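Local coordinates for pyridine synthase TbtD (Thermobispora bispora, PDB 5WA4), which is a pyridine synthase that probably catalyses the [4+2] aza-cycloaddition building the pyridine of the thiopeptide antibiotic thiomuracin, on a peptide bearing a leader, at residues R48-G53 and G112-W117. Numbering follows the deposited sequence.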
ATOM      1  N   ARG E  48      16.588  11.350 -32.039  1.00 42.11           N
ATOM      2  CA  ARG E  48      15.716  12.502 -31.809  1.00 46.16           C
ATOM      3  C   ARG E  48      15.523  12.748 -30.328  1.00 48.54           C
ATOM      4  O   ARG E  48      15.481  11.802 -29.544  1.00 54.09           O
ATOM      5  CB  ARG E  48      14.348  12.301 -32.447  1.00 43.32           C
ATOM      6  CG  ARG E  48      14.403  11.734 -33.816  1.00 42.66           C
ATOM      7  CD  ARG E  48      13.048  11.328 -34.254  1.00 40.36           C
ATOM      8  NE  ARG E  48      13.088  10.730 -35.583  1.00 51.44           N
ATOM      9  CZ  ARG E  48      12.187  10.960 -36.533  1.00 52.87           C
ATOM     10  NH1 ARG E  48      11.212  11.819 -36.309  1.00 56.62           N
ATOM     11  NH2 ARG E  48      12.268  10.350 -37.715  1.00 55.70           N
ATOM     12  N   HIS E  49      15.384  14.011 -29.956  1.00 44.33           N
ATOM     13  CA  HIS E  49      15.023  14.395 -28.598  1.00 47.13           C
ATOM     14  C   HIS E  49      14.303  15.770 -28.561  1.00 50.55           C
ATOM     15  O   HIS E  49      14.452  16.587 -29.477  1.00 42.24           O
ATOM     16  CB  HIS E  49      16.262  14.444 -27.699  1.00 49.77           C
ATOM     17  CG  HIS E  49      15.942  14.343 -26.241  1.00 52.51           C
ATOM     18  ND1 HIS E  49      15.745  15.450 -25.444  1.00 55.73           N
ATOM     19  CD2 HIS E  49      15.760  13.265 -25.440  1.00 53.82           C
ATOM     20  CE1 HIS E  49      15.464  15.058 -24.211  1.00 56.99           C
ATOM     21  NE2 HIS E  49      15.470  13.737 -24.182  1.00 55.63           N
ATOM     22  N   TRP E  50      13.579  16.008 -27.460  1.00 47.96           N
ATOM     23  CA  TRP E  50      12.694  17.144 -27.252  1.00 37.72           C
ATOM     24  C   TRP E  50      13.292  18.358 -26.556  1.00 45.68           C
ATOM     25  O   TRP E  50      12.757  19.461 -26.668  1.00 46.57           O
ATOM     26  CB  TRP E  50      11.479  16.705 -26.433  1.00 36.85           C
ATOM     27  CG  TRP E  50      11.807  15.999 -25.139  1.00 47.97           C
ATOM     28  CD1 TRP E  50      11.930  14.657 -24.956  1.00 47.80           C
ATOM     29  CD2 TRP E  50      12.051  16.601 -23.844  1.00 54.21           C
ATOM     30  NE1 TRP E  50      12.233  14.375 -23.650  1.00 51.22           N
ATOM     31  CE2 TRP E  50      12.316  15.538 -22.946  1.00 52.78           C
ATOM     32  CE3 TRP E  50      12.073  17.917 -23.370  1.00 46.15           C
ATOM     33  CZ2 TRP E  50      12.603  15.762 -21.591  1.00 50.49           C
ATOM     34  CZ3 TRP E  50      12.354  18.132 -22.022  1.00 50.75           C
ATOM     35  CH2 TRP E  50      12.614  17.056 -21.149  1.00 51.58           C
ATOM     36  N   ARG E  51      14.375  18.166 -25.822  1.00 48.13           N
ATOM     37  CA  ARG E  51      14.782  19.179 -24.867  1.00 50.22           C
ATOM     38  C   ARG E  51      15.367  20.407 -25.536  1.00 48.01           C
ATOM     39  O   ARG E  51      16.256  20.303 -26.383  1.00 50.07           O
ATOM     40  CB  ARG E  51      15.780  18.589 -23.879  1.00 56.57           C
ATOM     41  CG  ARG E  51      15.781  19.278 -22.542  1.00 55.83           C
ATOM     42  CD  ARG E  51      16.949  18.811 -21.724  1.00 58.18           C
ATOM     43  NE  ARG E  51      18.082  19.728 -21.718  1.00 64.55           N
ATOM     44  CZ  ARG E  51      19.340  19.317 -21.709  1.00 63.27           C
ATOM     45  NH1 ARG E  51      19.584  18.016 -21.734  1.00 56.46           N
ATOM     46  NH2 ARG E  51      20.344  20.194 -21.692  1.00 65.16           N
ATOM     47  N   ARG E  52      14.852  21.565 -25.140  1.00 48.59           N
ATOM     48  CA  ARG E  52      15.237  22.848 -25.724  1.00 51.01           C
ATOM     49  C   ARG E  52      14.871  22.928 -27.203  1.00 52.00           C
ATOM     50  O   ARG E  52      15.507  23.656 -27.964  1.00 51.24           O
ATOM     51  CB  ARG E  52      16.734  23.089 -25.542  1.00 50.21           C
ATOM     52  CG  ARG E  52      17.183  22.985 -24.110  1.00 54.45           C
ATOM     53  CD  ARG E  52      18.188  24.070 -23.809  1.00 56.32           C
ATOM     54  NE  ARG E  52      19.350  23.959 -24.686  1.00 59.85           N
ATOM     55  CZ  ARG E  52      20.180  24.965 -24.934  1.00 64.25           C
ATOM     56  NH1 ARG E  52      19.946  26.162 -24.375  1.00 61.72           N
ATOM     57  NH2 ARG E  52      21.222  24.782 -25.751  1.00 52.79           N
ATOM     58  N   GLY E  53      13.856  22.163 -27.605  1.00 48.05           N
ATOM     59  CA  GLY E  53      13.345  22.212 -28.959  1.00 45.06           C
ATOM     60  C   GLY E  53      13.699  20.982 -29.764  1.00 53.52           C
ATOM     61  O   GLY E  53      14.847  20.529 -29.711  1.00 47.14           O
ATOM     62  N   GLY E 112      19.210  19.539 -17.240  1.00 65.01           N
ATOM     63  CA  GLY E 112      19.647  20.555 -18.171  1.00 68.65           C
ATOM     64  C   GLY E 112      18.547  21.590 -18.248  1.00 67.29           C
ATOM     65  O   GLY E 112      17.440  21.351 -17.758  1.00 66.28           O
ATOM     66  N   PRO E 113      18.848  22.752 -18.832  1.00 58.84           N
ATOM     67  CA  PRO E 113      17.799  23.745 -19.050  1.00 56.64           C
ATOM     68  C   PRO E 113      16.680  23.180 -19.894  1.00 55.82           C
ATOM     69  O   PRO E 113      16.948  22.364 -20.769  1.00 61.04           O
ATOM     70  CB  PRO E 113      18.533  24.865 -19.777  1.00 60.95           C
ATOM     71  CG  PRO E 113      19.932  24.768 -19.239  1.00 61.09           C
ATOM     72  CD  PRO E 113      20.185  23.288 -19.124  1.00 60.53           C
ATOM     73  N   LEU E 114      15.447  23.560 -19.590  1.00 54.06           N
ATOM     74  CA  LEU E 114      14.318  23.254 -20.444  1.00 49.47           C
ATOM     75  C   LEU E 114      14.005  24.471 -21.282  1.00 57.23           C
ATOM     76  O   LEU E 114      13.557  24.338 -22.419  1.00 58.44           O
ATOM     77  CB  LEU E 114      13.102  22.855 -19.627  1.00 44.70           C
ATOM     78  CG  LEU E 114      13.255  21.658 -18.697  1.00 42.42           C
ATOM     79  CD1 LEU E 114      11.918  21.333 -18.026  1.00 35.42           C
ATOM     80  CD2 LEU E 114      13.775  20.448 -19.478  1.00 48.11           C
ATOM     81  N   MET E 115      14.235  25.641 -20.668  1.00 61.77           N
ATOM     82  CA  MET E 115      14.112  27.000 -21.229  1.00 58.65           C
ATOM     83  C   MET E 115      15.419  27.756 -21.009  1.00 63.10           C
ATOM     84  O   MET E 115      16.077  27.543 -19.990  1.00 66.42           O
ATOM     85  CB  MET E 115      12.999  27.787 -20.533  1.00 61.73           C
ATOM     86  CG  MET E 115      11.596  27.484 -20.970  1.00 69.33           C
ATOM     87  SD  MET E 115      11.279  28.042 -22.647  1.00 69.18           S
ATOM     88  CE  MET E 115      10.838  26.467 -23.364  1.00 60.33           C
ATOM     89  N   PRO E 116      15.810  28.657 -21.928  1.00 61.79           N
ATOM     90  CA  PRO E 116      15.391  29.016 -23.286  1.00 62.15           C
ATOM     91  C   PRO E 116      15.834  27.997 -24.330  1.00 59.56           C
ATOM     92  O   PRO E 116      16.942  27.477 -24.190  1.00 65.48           O
ATOM     93  CB  PRO E 116      16.123  30.340 -23.531  1.00 61.74           C
ATOM     94  CG  PRO E 116      16.416  30.876 -22.182  1.00 58.54           C
ATOM     95  CD  PRO E 116      16.724  29.671 -21.376  1.00 61.49           C
ATOM     96  N   TRP E 117      15.026  27.744 -25.360  1.00 55.51           N
ATOM     97  CA  TRP E 117      15.431  26.838 -26.441  1.00 55.31           C
ATOM     98  C   TRP E 117      16.748  27.260 -27.096  1.00 59.31           C
ATOM     99  O   TRP E 117      17.121  28.435 -27.112  1.00 59.72           O
ATOM    100  CB  TRP E 117      14.341  26.733 -27.521  1.00 50.15           C
ATOM    101  CG  TRP E 117      13.148  25.905 -27.097  1.00 50.41           C
ATOM    102  CD1 TRP E 117      12.838  25.521 -25.827  1.00 54.17           C
ATOM    103  CD2 TRP E 117      12.118  25.359 -27.941  1.00 43.78           C
ATOM    104  NE1 TRP E 117      11.685  24.773 -25.826  1.00 52.54           N
ATOM    105  CE2 TRP E 117      11.226  24.654 -27.108  1.00 42.27           C
ATOM    106  CE3 TRP E 117      11.874  25.381 -29.321  1.00 51.37           C
ATOM    107  CZ2 TRP E 117      10.099  23.995 -27.601  1.00 47.82           C
ATOM    108  CZ3 TRP E 117      10.749  24.716 -29.818  1.00 45.98           C
ATOM    109  CH2 TRP E 117       9.883  24.032 -28.960  1.00 47.49           C
TER
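A type II beta turn, W50 to G53, closes the hairpin between strands 44-49 and 55-62 and lies against the irregular segment 112-117, which follows helix 98-107. The turn is pinned by G53 N to W50 O, 3.1 Å, and by R51 N bonding to H49 ND1, tilted out of the imidazole plane. With CG anti to the backbone N (chi1 -153°) and a bend at chi3, R51 brings its guanidinium alongside G112 and P113. NE donates to P113 O at 3.0 Å, in the carbonyl plane and near the guanidinium's own plane, while G112 CA lies over one face of the group, 3.6 Å from NH2. NH1 is taken by a salt bridge to E110 OE2, just before segment 112-117, so two partners fix the rotation of the group. Beside it, the L114 side chain crosses that of R51 at about a right angle, its CD2 3.8 Å from R51 CG; the same branch touches the six-membered edge of W50, where CZ3 comes within 3.7 Å. The W50 ring is anchored at its other end by NE1 bonding to E108. R52, bent at chi2 and chi3, passes its CG by P113 O and gives a weak bond from NH1 to P116 O, 3.3 Å; the peptide M115-P116 is cis. P113 also packs against an acidic side chain of the bound leader peptide, placing this surface contact beside the peptide. At the far end of the segment the W117 indole lies flat under the R52-G53 peptide, with R52 C toward its rim; G53 CA sits over the six-membered ring in a CH-pi contact, 3.5 Å from the centroid and 10° off the normal.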